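Local coordinates for ribosomal RNA processing protein 6 (Trypanosoma brucei brucei, PDB 4NLC) that probably hydrolyses RNA stepwise from the 3' end, acting as an exosome-associated nuclear exoribonuclease in ribosomal RNA processing, at residues 60-66 / 224-228; 103-107 / 265-269; 114-118 / 227-231; 201-206 / 214-219. The protein carries 1 engineered substitution. All blocks are in the same frame, centred on the assembly; numbering follows the deposited sequence.

Interaction 1: residues 60-66 / 224-228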
loop_
_atom_site.group_PDB
_atom_site.type_symbol
_atom_site.label_atom_id
_atom_site.label_comp_id
_atom_site.label_asym_id
_atom_site.label_seq_id
_atom_site.Cartn_x
_atom_site.Cartn_y
_atom_site.Cartn_z
ATOM N N GLU A 60 -12.420 28.143 -4.027
ATOM C CA GLU A 60 -12.307 26.926 -3.235
ATOM C C GLU A 60 -13.622 26.614 -2.492
ATOM O O GLU A 60 -14.374 27.530 -2.139
ATOM C CB GLU A 60 -11.122 27.048 -2.261
ATOM C CG GLU A 60 -11.219 28.220 -1.293
ATOM C CD GLU A 60 -10.643 29.563 -1.701
ATOM O OE1 GLU A 60 -10.394 29.781 -2.909
ATOM O OE2 GLU A 60 -10.469 30.416 -0.803
ATOM N N THR A 61 -13.902 25.322 -2.288
ATOM C CA THR A 61 -15.051 24.836 -1.515
ATOM C C THR A 61 -14.435 24.374 -0.193
ATOM O O THR A 61 -13.660 23.406 -0.190
ATOM C CB THR A 61 -15.792 23.730 -2.257
ATOM O OG1 THR A 61 -16.329 24.275 -3.459
ATOM C CG2 THR A 61 -16.897 23.102 -1.424
ATOM N N PRO A 62 -14.676 25.101 0.925
ATOM C CA PRO A 62 -14.039 24.702 2.186
ATOM C C PRO A 62 -14.563 23.388 2.735
ATOM O O PRO A 62 -15.686 22.984 2.440
ATOM C CB PRO A 62 -14.269 25.896 3.128
ATOM C CG PRO A 62 -14.882 26.977 2.276
ATOM C CD PRO A 62 -15.535 26.285 1.114
ATOM N N TYR A 63 -13.704 22.700 3.478
ATOM C CA TYR A 63 -13.988 21.440 4.144
ATOM C C TYR A 63 -15.156 21.652 5.112
ATOM O O TYR A 63 -15.372 22.759 5.610
ATOM C CB TYR A 63 -12.734 20.950 4.894
ATOM C CG TYR A 63 -12.163 21.956 5.878
ATOM C CD1 TYR A 63 -11.297 22.960 5.454
ATOM C CD2 TYR A 63 -12.487 21.901 7.231
ATOM C CE1 TYR A 63 -10.799 23.910 6.346
ATOM C CE2 TYR A 63 -11.992 22.844 8.131
ATOM C CZ TYR A 63 -11.126 23.834 7.687
ATOM O OH TYR A 63 -10.590 24.748 8.568
ATOM N N LEU A 64 -15.900 20.603 5.370
ATOM C CA LEU A 64 -17.063 20.672 6.247
ATOM C C LEU A 64 -16.645 20.561 7.712
ATOM O O LEU A 64 -15.475 20.305 8.012
ATOM C CB LEU A 64 -18.044 19.539 5.878
ATOM C CG LEU A 64 -18.559 19.475 4.436
ATOM C CD1 LEU A 64 -19.702 18.493 4.338
ATOM C CD2 LEU A 64 -19.041 20.843 3.948
ATOM N N SER A 65 -17.585 20.790 8.625
ATOM C CA SER A 65 -17.295 20.628 10.039
ATOM C C SER A 65 -17.252 19.140 10.330
ATOM O O SER A 65 -18.133 18.392 9.864
ATOM C CB SER A 65 -18.397 21.250 10.884
ATOM O OG SER A 65 -18.297 20.773 12.214
ATOM N N LEU A 66 -16.290 18.722 11.156
ATOM C CA LEU A 66 -16.216 17.319 11.590
ATOM C C LEU A 66 -17.379 16.979 12.555
ATOM O O LEU A 66 -17.731 15.814 12.701
ATOM C CB LEU A 66 -14.861 17.007 12.245
ATOM C CG LEU A 66 -13.660 16.883 11.316
ATOM C CD1 LEU A 66 -12.381 16.774 12.123
ATOM C CD2 LEU A 66 -13.795 15.690 10.372
ATOM N N HIS A 224 -10.905 14.038 4.569
ATOM C CA HIS A 224 -11.839 15.132 4.891
ATOM C C HIS A 224 -11.400 16.539 4.414
ATOM O O HIS A 224 -12.245 17.309 3.936
ATOM C CB HIS A 224 -12.119 15.133 6.392
ATOM C CG HIS A 224 -13.074 16.201 6.813
ATOM N ND1 HIS A 224 -14.434 16.000 6.776
ATOM C CD2 HIS A 224 -12.823 17.461 7.247
ATOM C CE1 HIS A 224 -14.973 17.137 7.187
ATOM N NE2 HIS A 224 -14.037 18.050 7.469
ATOM N N PHE A 225 -10.089 16.844 4.480
ATOM C CA PHE A 225 -9.585 18.167 4.076
ATOM C C PHE A 225 -8.932 18.194 2.678
ATOM O O PHE A 225 -8.549 19.267 2.202
ATOM C CB PHE A 225 -8.585 18.711 5.125
ATOM C CG PHE A 225 -9.019 18.571 6.571
ATOM C CD1 PHE A 225 -9.778 19.560 7.186
ATOM C CD2 PHE A 225 -8.620 17.481 7.331
ATOM C CE1 PHE A 225 -10.150 19.446 8.524
ATOM C CE2 PHE A 225 -9.036 17.347 8.654
ATOM C CZ PHE A 225 -9.760 18.348 9.254
ATOM N N LEU A 226 -8.794 17.024 2.046
ATOM C CA LEU A 226 -8.059 16.863 0.812
ATOM C C LEU A 226 -8.659 17.587 -0.398
ATOM O O LEU A 226 -7.894 18.102 -1.219
ATOM C CB LEU A 226 -7.802 15.379 0.510
ATOM C CG LEU A 226 -6.629 15.057 -0.457
ATOM C CD1 LEU A 226 -5.347 15.827 -0.077
ATOM C CD2 LEU A 226 -6.329 13.560 -0.479
ATOM N N LEU A 227 -9.986 17.674 -0.515
ATOM C CA LEU A 227 -10.543 18.407 -1.666
ATOM C C LEU A 227 -10.351 19.914 -1.551
ATOM O O LEU A 227 -10.157 20.553 -2.568
ATOM C CB LEU A 227 -11.996 18.049 -1.953
ATOM C CG LEU A 227 -12.254 16.612 -2.390
ATOM C CD1 LEU A 227 -13.741 16.349 -2.457
ATOM C CD2 LEU A 227 -11.551 16.287 -3.692
ATOM N N TYR A 228 -10.345 20.471 -0.326
ATOM C CA TYR A 228 -10.059 21.909 -0.117
ATOM C C TYR A 228 -8.607 22.166 -0.458
ATOM O O TYR A 228 -8.313 23.156 -1.112
ATOM C CB TYR A 228 -10.342 22.362 1.319
ATOM C CG TYR A 228 -9.929 23.799 1.612
ATOM C CD1 TYR A 228 -10.670 24.873 1.121
ATOM C CD2 TYR A 228 -8.820 24.081 2.404
ATOM C CE1 TYR A 228 -10.316 26.193 1.407
ATOM C CE2 TYR A 228 -8.446 25.400 2.687
ATOM C CZ TYR A 228 -9.204 26.451 2.192
ATOM O OH TYR A 228 -8.862 27.747 2.485
HETATM O O HOH W 1 -10.803 29.408 1.667
HETATM O O HOH W 2 -14.887 18.085 4.259
#
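His224 NE2 donates to the carbonyl O of Leu64 over 2.7 Å. The acceptor lies in the plane of the imidazole, but the N-H...O angle of 144° is bent, and NE2 stands above the carbonyl plane of Leu64. Leu66 covers one face of the imidazole, its CD2 methyl 3.5 Å from the centroid and almost on the ring normal, a CH-pi contact. Over the opposite face sits a water that donates to His224 O and accepts from Leu64 N, a second bridge between the same two residues. Further along, Tyr63 has CG in the crowded position between backbone N and carbonyl carbon (chi1 55°), which sets its ring between two others. The edge of Phe225 meets the Tyr63 face in a T-shaped pair, with Tyr63 CD2 and Phe225 CD1 3.6 Å apart. The edge of Tyr63 in turn faces the Tyr228 ring, centroids 5.8 Å apart. Tyr228 also carries Glu60 alongside it, CG of Glu60 lying 3.5 Å from Tyr228 CE1, and a water joins Glu60 OE2 to Tyr228 OH. In the second shell, Gln235 binds Glu60 OE1, Arg232 binds Tyr228 OH, and Cys193 of helix 185-193 touches the side chains of all three clustered aromatics. Asp120 bonds to His224 ND1 and so fixes the rotation of the imidazole. The extended 60-66 segment thus lies along the junction of helices 213-224 and 226-238. With NE2-H donating to a carbonyl and ND1 hydrogen-bonded to the Asp120 carboxylate, His224 may be doubly protonated.

Interaction 2: residues 103-107 / 265-269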
loop_
_atom_site.group_PDB
_atom_site.type_symbol
_atom_site.label_atom_id
_atom_site.label_comp_id
_atom_site.label_asym_id
_atom_site.label_seq_id
_atom_site.Cartn_x
_atom_site.Cartn_y
_atom_site.Cartn_z
ATOM N N TYR A 103 2.220 -9.077 9.132
ATOM C CA TYR A 103 1.693 -10.452 9.089
ATOM C C TYR A 103 1.101 -10.797 7.738
ATOM O O TYR A 103 -0.023 -11.300 7.631
ATOM C CB TYR A 103 0.695 -10.690 10.234
ATOM C CG TYR A 103 1.319 -10.533 11.603
ATOM C CD1 TYR A 103 2.113 -11.538 12.146
ATOM C CD2 TYR A 103 1.070 -9.401 12.380
ATOM C CE1 TYR A 103 2.668 -11.412 13.417
ATOM C CE2 TYR A 103 1.599 -9.276 13.664
ATOM C CZ TYR A 103 2.413 -10.279 14.171
ATOM O OH TYR A 103 2.961 -10.171 15.427
ATOM N N SER A 104 1.882 -10.512 6.692
ATOM C CA SER A 104 1.560 -10.746 5.296
ATOM C C SER A 104 2.840 -10.590 4.482
ATOM O O SER A 104 3.612 -9.632 4.700
ATOM C CB SER A 104 0.501 -9.765 4.807
ATOM O OG SER A 104 0.258 -9.961 3.427
ATOM N N TYR A 105 3.059 -11.529 3.533
ATOM C CA TYR A 105 4.244 -11.473 2.672
ATOM C C TYR A 105 4.234 -10.258 1.754
ATOM O O TYR A 105 5.154 -9.452 1.808
ATOM C CB TYR A 105 4.435 -12.762 1.873
ATOM C CG TYR A 105 5.758 -12.747 1.155
ATOM C CD1 TYR A 105 6.951 -12.952 1.848
ATOM C CD2 TYR A 105 5.832 -12.449 -0.203
ATOM C CE1 TYR A 105 8.185 -12.864 1.204
ATOM C CE2 TYR A 105 7.061 -12.370 -0.858
ATOM C CZ TYR A 105 8.233 -12.583 -0.152
ATOM O OH TYR A 105 9.436 -12.523 -0.811
ATOM N N GLN A 106 3.198 -10.121 0.925
ATOM C CA GLN A 106 3.084 -8.993 0.006
ATOM C C GLN A 106 2.425 -7.813 0.679
ATOM O O GLN A 106 2.569 -6.684 0.217
ATOM C CB GLN A 106 2.277 -9.382 -1.249
ATOM C CG GLN A 106 2.935 -10.465 -2.124
ATOM C CD GLN A 106 2.062 -10.826 -3.301
ATOM O OE1 GLN A 106 1.691 -9.984 -4.125
ATOM N NE2 GLN A 106 1.642 -12.071 -3.353
ATOM N N GLY A 107 1.688 -8.078 1.753
ATOM C CA GLY A 107 0.936 -7.036 2.435
ATOM C C GLY A 107 -0.452 -6.949 1.834
ATOM O O GLY A 107 -0.737 -7.585 0.811
ATOM N N TYR A 265 2.110 -2.508 -9.929
ATOM C CA TYR A 265 2.450 -3.284 -8.766
ATOM C C TYR A 265 3.335 -4.460 -9.278
ATOM O O TYR A 265 3.037 -5.073 -10.309
ATOM C CB TYR A 265 1.173 -3.865 -8.099
ATOM C CG TYR A 265 1.526 -4.855 -7.001
ATOM C CD1 TYR A 265 2.069 -4.418 -5.792
ATOM C CD2 TYR A 265 1.495 -6.227 -7.237
ATOM C CE1 TYR A 265 2.533 -5.322 -4.833
ATOM C CE2 TYR A 265 1.932 -7.139 -6.274
ATOM C CZ TYR A 265 2.439 -6.681 -5.069
ATOM O OH TYR A 265 2.853 -7.561 -4.099
ATOM N N GLU A 266 4.361 -4.813 -8.525
ATOM C CA GLU A 266 5.159 -6.011 -8.823
ATOM C C GLU A 266 5.456 -6.717 -7.523
ATOM O O GLU A 266 5.748 -6.054 -6.527
ATOM C CB GLU A 266 6.419 -5.736 -9.667
ATOM C CG GLU A 266 7.113 -6.988 -10.212
ATOM C CD GLU A 266 6.266 -7.991 -10.981
ATOM O OE1 GLU A 266 6.159 -7.855 -12.217
ATOM O OE2 GLU A 266 5.711 -8.916 -10.349
ATOM N N LYS A 267 5.283 -8.051 -7.512
ATOM C CA LYS A 267 5.489 -8.917 -6.345
ATOM C C LYS A 267 6.877 -8.713 -5.729
ATOM O O LYS A 267 7.838 -8.545 -6.490
ATOM C CB LYS A 267 5.385 -10.403 -6.755
ATOM C CG LYS A 267 3.997 -10.917 -7.093
ATOM C CD LYS A 267 3.995 -12.409 -6.805
ATOM C CE LYS A 267 2.850 -13.138 -7.427
ATOM N NZ LYS A 267 2.946 -14.580 -7.137
ATOM N N PRO A 268 7.024 -8.780 -4.378
ATOM C CA PRO A 268 8.369 -8.695 -3.782
ATOM C C PRO A 268 9.314 -9.691 -4.468
ATOM O O PRO A 268 8.976 -10.850 -4.712
ATOM C CB PRO A 268 8.122 -9.017 -2.310
ATOM C CG PRO A 268 6.715 -8.588 -2.073
ATOM C CD PRO A 268 6.006 -8.996 -3.332
ATOM N N HIS A 269 10.461 -9.166 -4.861
ATOM C CA HIS A 269 11.528 -9.753 -5.670
ATOM C C HIS A 269 12.682 -10.354 -4.841
ATOM O O HIS A 269 13.491 -9.603 -4.280
ATOM C CB HIS A 269 12.046 -8.620 -6.577
ATOM C CG HIS A 269 11.446 -7.291 -6.195
ATOM N ND1 HIS A 269 11.753 -6.677 -4.980
ATOM C CD2 HIS A 269 10.491 -6.558 -6.823
ATOM C CE1 HIS A 269 11.007 -5.584 -4.930
ATOM N NE2 HIS A 269 10.234 -5.464 -6.016
HETATM O O HOH W 3 4.334 -6.150 -1.756
#
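Gln106 holds CG anti to its carbonyl carbon (chi1 -64°) and continues straight through CD (chi2 178°), while Tyr265 swings its ring away from its own backbone N (chi1 171°); in these conformations the two side chains cross at about a right angle, with amide and phenol ring nearly coplanar. Tyr265 OH donates to Gln106 OE1 over 2.7 Å, in the carbonyl plane and on a lone pair. The same hydroxyl receives a water that also donates to Gln106 O, 2.7 Å away, so the phenol reaches both side chain and backbone of one residue. Asn15 takes the other end of the amide, at NE2, which helps settle which way it is flipped. Pro268 lies across the aliphatic part of the glutamine, its CD 3.6 Å from Gln106 CG, and its CB meets Tyr105 CE2 at 3.8 Å. The Tyr105 hydroxyl goes on to Asp303 of helix 289-309. Within 103-107, Ser104 OG accepts from Gly107 N at 2.9 Å, an ST motif. The hairpin loop between strands 92-100 and 108-115 of the exonuclease sheet is thereby joined to the connector between helices 249-261 and 275-280, consistent with the exonuclease-linker-HRDC build of Rrp6 cores.

Interaction 3: residues 114-118 / 227-231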
loop_
_atom_site.group_PDB
_atom_site.type_symbol
_atom_site.label_atom_id
_atom_site.label_comp_id
_atom_site.label_asym_id
_atom_site.label_seq_id
_atom_site.Cartn_x
_atom_site.Cartn_y
_atom_site.Cartn_z
ATOM N N ILE A 114 -12.807 7.723 1.599
ATOM C CA ILE A 114 -13.258 8.555 0.487
ATOM C C ILE A 114 -13.990 9.759 1.026
ATOM O O ILE A 114 -14.936 9.595 1.791
ATOM C CB ILE A 114 -14.152 7.787 -0.553
ATOM C CG1 ILE A 114 -13.409 6.600 -1.220
ATOM C CG2 ILE A 114 -14.662 8.744 -1.647
ATOM C CD1 ILE A 114 -14.218 5.332 -1.261
ATOM N N SER A 115 -13.636 10.950 0.549
ATOM C CA SER A 115 -14.405 12.136 0.884
ATOM C C SER A 115 -14.928 12.774 -0.385
ATOM O O SER A 115 -14.218 12.841 -1.395
ATOM C CB SER A 115 -13.577 13.165 1.652
ATOM O OG SER A 115 -13.260 12.778 2.980
ATOM N N THR A 116 -16.153 13.293 -0.303
ATOM C CA THR A 116 -16.783 14.096 -1.351
ATOM C C THR A 116 -16.931 15.474 -0.729
ATOM O O THR A 116 -16.674 15.633 0.465
ATOM C CB THR A 116 -18.153 13.517 -1.849
ATOM O OG1 THR A 116 -19.190 13.753 -0.901
ATOM C CG2 THR A 116 -18.091 12.044 -2.217
ATOM N N ARG A 117 -17.384 16.460 -1.509
ATOM C CA ARG A 117 -17.637 17.813 -1.006
ATOM C C ARG A 117 -18.696 17.832 0.106
ATOM O O ARG A 117 -18.742 18.787 0.863
ATOM C CB ARG A 117 -18.106 18.740 -2.159
ATOM C CG ARG A 117 -17.105 18.891 -3.305
ATOM C CD ARG A 117 -15.752 19.429 -2.844
ATOM N NE ARG A 117 -14.930 19.688 -4.012
ATOM C CZ ARG A 117 -13.871 20.480 -4.046
ATOM N NH1 ARG A 117 -13.435 21.068 -2.940
ATOM N NH2 ARG A 117 -13.233 20.686 -5.186
ATOM N N THR A 118 -19.564 16.809 0.183
ATOM C CA THR A 118 -20.698 16.822 1.129
ATOM C C THR A 118 -20.634 15.780 2.246
ATOM O O THR A 118 -21.429 15.852 3.188
ATOM C CB THR A 118 -22.033 16.697 0.353
ATOM O OG1 THR A 118 -21.944 15.646 -0.633
ATOM C CG2 THR A 118 -22.444 18.002 -0.290
ATOM N N LEU A 227 -9.986 17.674 -0.515
ATOM C CA LEU A 227 -10.543 18.407 -1.666
ATOM C C LEU A 227 -10.351 19.914 -1.551
ATOM O O LEU A 227 -10.157 20.553 -2.568
ATOM C CB LEU A 227 -11.996 18.049 -1.953
ATOM C CG LEU A 227 -12.254 16.612 -2.390
ATOM C CD1 LEU A 227 -13.741 16.349 -2.457
ATOM C CD2 LEU A 227 -11.551 16.287 -3.692
ATOM N N TYR A 228 -10.345 20.471 -0.326
ATOM C CA TYR A 228 -10.059 21.909 -0.117
ATOM C C TYR A 228 -8.607 22.166 -0.458
ATOM O O TYR A 228 -8.313 23.156 -1.112
ATOM C CB TYR A 228 -10.342 22.362 1.319
ATOM C CG TYR A 228 -9.929 23.799 1.612
ATOM C CD1 TYR A 228 -10.670 24.873 1.121
ATOM C CD2 TYR A 228 -8.820 24.081 2.404
ATOM C CE1 TYR A 228 -10.316 26.193 1.407
ATOM C CE2 TYR A 228 -8.446 25.400 2.687
ATOM C CZ TYR A 228 -9.204 26.451 2.192
ATOM O OH TYR A 228 -8.862 27.747 2.485
ATOM N N VAL A 229 -7.701 21.279 0.000
ATOM C CA VAL A 229 -6.249 21.334 -0.254
ATOM C C VAL A 229 -6.039 21.320 -1.767
ATOM O O VAL A 229 -5.294 22.143 -2.302
ATOM C CB VAL A 229 -5.506 20.174 0.489
ATOM C CG1 VAL A 229 -4.115 19.912 -0.090
ATOM C CG2 VAL A 229 -5.418 20.464 1.988
ATOM N N TYR A 230 -6.761 20.422 -2.454
ATOM C CA TYR A 230 -6.749 20.285 -3.910
ATOM C C TYR A 230 -7.090 21.647 -4.592
ATOM O O TYR A 230 -6.344 22.095 -5.455
ATOM C CB TYR A 230 -7.742 19.168 -4.329
ATOM C CG TYR A 230 -8.037 19.102 -5.811
ATOM C CD1 TYR A 230 -7.033 18.791 -6.730
ATOM C CD2 TYR A 230 -9.335 19.257 -6.291
ATOM C CE1 TYR A 230 -7.308 18.660 -8.092
ATOM C CE2 TYR A 230 -9.626 19.124 -7.654
ATOM C CZ TYR A 230 -8.605 18.831 -8.551
ATOM O OH TYR A 230 -8.857 18.754 -9.897
ATOM N N ASP A 231 -8.189 22.302 -4.165
ATOM C CA ASP A 231 -8.634 23.610 -4.672
ATOM C C ASP A 231 -7.537 24.685 -4.467
ATOM O O ASP A 231 -7.184 25.393 -5.405
ATOM C CB ASP A 231 -9.924 24.052 -3.956
ATOM C CG ASP A 231 -11.187 23.277 -4.253
ATOM O OD1 ASP A 231 -11.197 22.504 -5.229
ATOM O OD2 ASP A 231 -12.181 23.479 -3.538
#
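Arg117 reaches from the end region of strand 108-115 of the exonuclease sheet, an RNase H-like fold, to Asp231 on helix 226-238, which packs against that sheet. The arginine leaves the backbone with CG anti to its carbonyl carbon and bends at chi2 (-58°), then runs extended over the Leu227 side chain. Its guanidinium arrives end-on, using NH1 and NH2, one for each carboxylate oxygen of Asp231. The two halves of this salt bridge differ. NH2 to OD1 is 2.7 Å and nearly straight at 172°, in the guanidinium plane and on the syn side of the carboxylate. NH1 to OD2 is 2.8 Å but bent to 138°, approaching from above the carboxylate plane, in keeping with the turn between the two flat groups. The third nitrogen, NE, pairs with Glu92 of strand 92-100, so the cation sits between two carboxylates, which would be expected to stabilise its charge. OD2 of Asp231 also accepts from the backbone N of Thr61, bringing in the loop before strand 71-74. Leu227 serves as the apolar floor: its CB lies over one guanidinium face, 3.5 Å from Arg117 NH1, and with CG anti to the carbonyl carbon the side chain turns CD1 toward Ser115 O and Arg117 CD, each 3.7 Å away. The Tyr230 ring offers its edge near NH2. Thr116 OG1 accepts from Thr118 N at 3.3 Å, an ST turn.

Interaction 4: residues 201-206 / 214-219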
loop_
_atom_site.group_PDB
_atom_site.type_symbol
_atom_site.label_atom_id
_atom_site.label_comp_id
_atom_site.label_asym_id
_atom_site.label_seq_id
_atom_site.Cartn_x
_atom_site.Cartn_y
_atom_site.Cartn_z
ATOM N N TYR A 201 -1.563 7.230 14.821
ATOM C CA TYR A 201 -2.129 6.037 14.172
ATOM C C TYR A 201 -1.566 5.649 12.787
ATOM O O TYR A 201 -2.027 4.661 12.224
ATOM C CB TYR A 201 -3.660 6.152 14.116
ATOM C CG TYR A 201 -4.266 6.246 15.497
ATOM C CD1 TYR A 201 -4.320 5.133 16.331
ATOM C CD2 TYR A 201 -4.704 7.464 16.006
ATOM C CE1 TYR A 201 -4.817 5.224 17.629
ATOM C CE2 TYR A 201 -5.220 7.564 17.299
ATOM C CZ TYR A 201 -5.266 6.441 18.109
ATOM O OH TYR A 201 -5.768 6.525 19.382
ATOM N N GLN A 202 -0.538 6.341 12.280
ATOM C CA GLN A 202 0.070 5.990 10.990
ATOM C C GLN A 202 0.600 4.541 10.981
ATOM O O GLN A 202 0.450 3.839 9.968
ATOM C CB GLN A 202 1.200 6.970 10.636
ATOM C CG GLN A 202 1.623 6.899 9.159
ATOM C CD GLN A 202 2.834 7.746 8.821
ATOM O OE1 GLN A 202 3.634 8.133 9.688
ATOM N NE2 GLN A 202 3.011 8.023 7.535
ATOM N N THR A 203 1.169 4.097 12.130
ATOM C CA THR A 203 1.763 2.765 12.323
ATOM C C THR A 203 0.856 1.769 13.089
ATOM O O THR A 203 1.329 0.704 13.491
ATOM C CB THR A 203 3.146 2.895 12.981
ATOM O OG1 THR A 203 2.996 3.428 14.296
ATOM C CG2 THR A 203 4.106 3.747 12.163
ATOM N N ALA A 204 -0.439 2.086 13.257
ATOM C CA ALA A 204 -1.408 1.208 13.936
ATOM C C ALA A 204 -1.694 -0.113 13.158
ATOM O O ALA A 204 -1.250 -0.278 12.016
ATOM C CB ALA A 204 -2.709 1.962 14.183
ATOM N N ASP A 205 -2.392 -1.063 13.813
ATOM C CA ASP A 205 -2.784 -2.320 13.195
ATOM C C ASP A 205 -4.179 -2.098 12.578
ATOM O O ASP A 205 -5.201 -2.069 13.287
ATOM C CB ASP A 205 -2.787 -3.472 14.209
ATOM C CG ASP A 205 -2.898 -4.856 13.578
ATOM O OD1 ASP A 205 -3.212 -4.940 12.368
ATOM O OD2 ASP A 205 -2.620 -5.853 14.280
ATOM N N TRP A 206 -4.208 -1.920 11.250
ATOM C CA TRP A 206 -5.450 -1.630 10.534
ATOM C C TRP A 206 -6.271 -2.886 10.212
ATOM O O TRP A 206 -7.348 -2.778 9.639
ATOM C CB TRP A 206 -5.174 -0.773 9.303
ATOM C CG TRP A 206 -4.791 0.613 9.687
ATOM C CD1 TRP A 206 -3.527 1.125 9.778
ATOM C CD2 TRP A 206 -5.679 1.648 10.136
ATOM N NE1 TRP A 206 -3.575 2.429 10.235
ATOM C CE2 TRP A 206 -4.883 2.767 10.481
ATOM C CE3 TRP A 206 -7.079 1.738 10.275
ATOM C CZ2 TRP A 206 -5.439 3.973 10.918
ATOM C CZ3 TRP A 206 -7.623 2.917 10.761
ATOM C CH2 TRP A 206 -6.810 4.023 11.059
ATOM N N GLU A 214 -11.105 6.473 17.759
ATOM C CA GLU A 214 -9.906 7.289 17.487
ATOM C C GLU A 214 -9.328 6.981 16.107
ATOM O O GLU A 214 -8.826 7.884 15.415
ATOM C CB GLU A 214 -8.828 7.083 18.569
ATOM C CG GLU A 214 -9.233 7.493 19.978
ATOM C CD GLU A 214 -10.027 6.500 20.818
ATOM O OE1 GLU A 214 -10.186 6.780 22.028
ATOM O OE2 GLU A 214 -10.495 5.461 20.290
ATOM N N MET A 215 -9.380 5.690 15.721
ATOM C CA MET A 215 -8.903 5.224 14.412
ATOM C C MET A 215 -9.938 5.546 13.304
ATOM O O MET A 215 -9.551 5.859 12.170
ATOM C CB MET A 215 -8.544 3.743 14.468
ATOM C CG MET A 215 -7.204 3.502 15.114
ATOM S SD MET A 215 -6.792 1.770 15.409
ATOM C CE MET A 215 -6.351 1.214 13.807
ATOM N N VAL A 216 -11.245 5.564 13.651
ATOM C CA VAL A 216 -12.283 5.975 12.691
ATOM C C VAL A 216 -12.036 7.473 12.385
ATOM O O VAL A 216 -12.021 7.867 11.221
ATOM C CB VAL A 216 -13.722 5.719 13.203
ATOM C CG1 VAL A 216 -14.752 6.329 12.262
ATOM C CG2 VAL A 216 -13.994 4.223 13.399
ATOM N N SER A 217 -11.774 8.278 13.433
ATOM C CA SER A 217 -11.491 9.714 13.295
ATOM C C SER A 217 -10.200 9.964 12.490
ATOM O O SER A 217 -10.212 10.800 11.582
ATOM C CB SER A 217 -11.448 10.398 14.656
ATOM O OG SER A 217 -11.158 11.767 14.456
ATOM N N TYR A 218 -9.118 9.192 12.781
ATOM C CA TYR A 218 -7.860 9.253 12.029
ATOM C C TYR A 218 -8.081 8.992 10.538
ATOM O O TYR A 218 -7.544 9.724 9.700
ATOM C CB TYR A 218 -6.823 8.237 12.566
ATOM C CG TYR A 218 -5.504 8.282 11.814
ATOM C CD1 TYR A 218 -5.298 7.503 10.679
ATOM C CD2 TYR A 218 -4.476 9.128 12.221
ATOM C CE1 TYR A 218 -4.105 7.571 9.962
ATOM C CE2 TYR A 218 -3.266 9.173 11.537
ATOM C CZ TYR A 218 -3.084 8.398 10.406
ATOM O OH TYR A 218 -1.891 8.471 9.729
ATOM N N ALA A 219 -8.809 7.907 10.214
ATOM C CA ALA A 219 -9.094 7.500 8.834
ATOM C C ALA A 219 -9.900 8.575 8.073
ATOM O O ALA A 219 -9.531 8.975 6.964
ATOM C CB ALA A 219 -9.833 6.166 8.830
#
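The carbonyl O of Tyr201, whose side chain packs on Met215 and Tyr218, is held twice from within its own segment: by Ala204 N at 3.2 Å, closing a type I turn, and weakly by Trp206 NE1 at 3.4 Å. The indole lies back against helix 213-224. Met215 enters between the aromatic side chains. Bent at chi3 (76°), it lays CE over the six-membered ring of Trp206, 3.6 Å from the centroid and close to the ring normal, while Met215 CG touches Tyr201 CD1 at 3.5 Å. SD lies farther off, 5.0 Å from the centroid of the same Trp206 ring and over its face, a Met-aromatic contact. Tyr218 has CG anti to its backbone N (chi1 180°), which carries its ring out to the turn. There the CB of Tyr201 lies over one ring face, 3.8 Å from the Tyr218 centroid, and CD1 of Tyr218 meets the indole edge at Trp206 CZ2, 3.5 Å away. Glu98 of strand 92-100 touches both Trp206 and Tyr218. In sequence Tyr218 matches the tyrosine of the Exo III motif in DEDD-Y exonucleases, probably near the active site. With no hydrogen bond crossing between the segments, dispersion and CH-pi contacts hold the turn to the helix.

Interactions 1 and 3 form one patch, their centres about 5 Å apart: both use helix 226-238 and share Leu227 and Tyr228. The centre of interaction 4, on the immediately preceding helix 213-224, lies about 20 Å from the centres of both; it is nested inside the chain loops closed by the other three. Interaction 2 is far from interaction 1 (centres about 34 Å apart) but its nearest atoms come within about 5 Å of interaction 4, without touching. Along the chain, 60-66 comes first, then 103-107, 114-118, 201-206, the successive helices 213-224 and 226-238, and finally 265-269. Interactions 1, 3 and 4 thus secure flanking loops and helices of the exonuclease domain, while interaction 2 connects that domain to the chain leading into the HRDC helices.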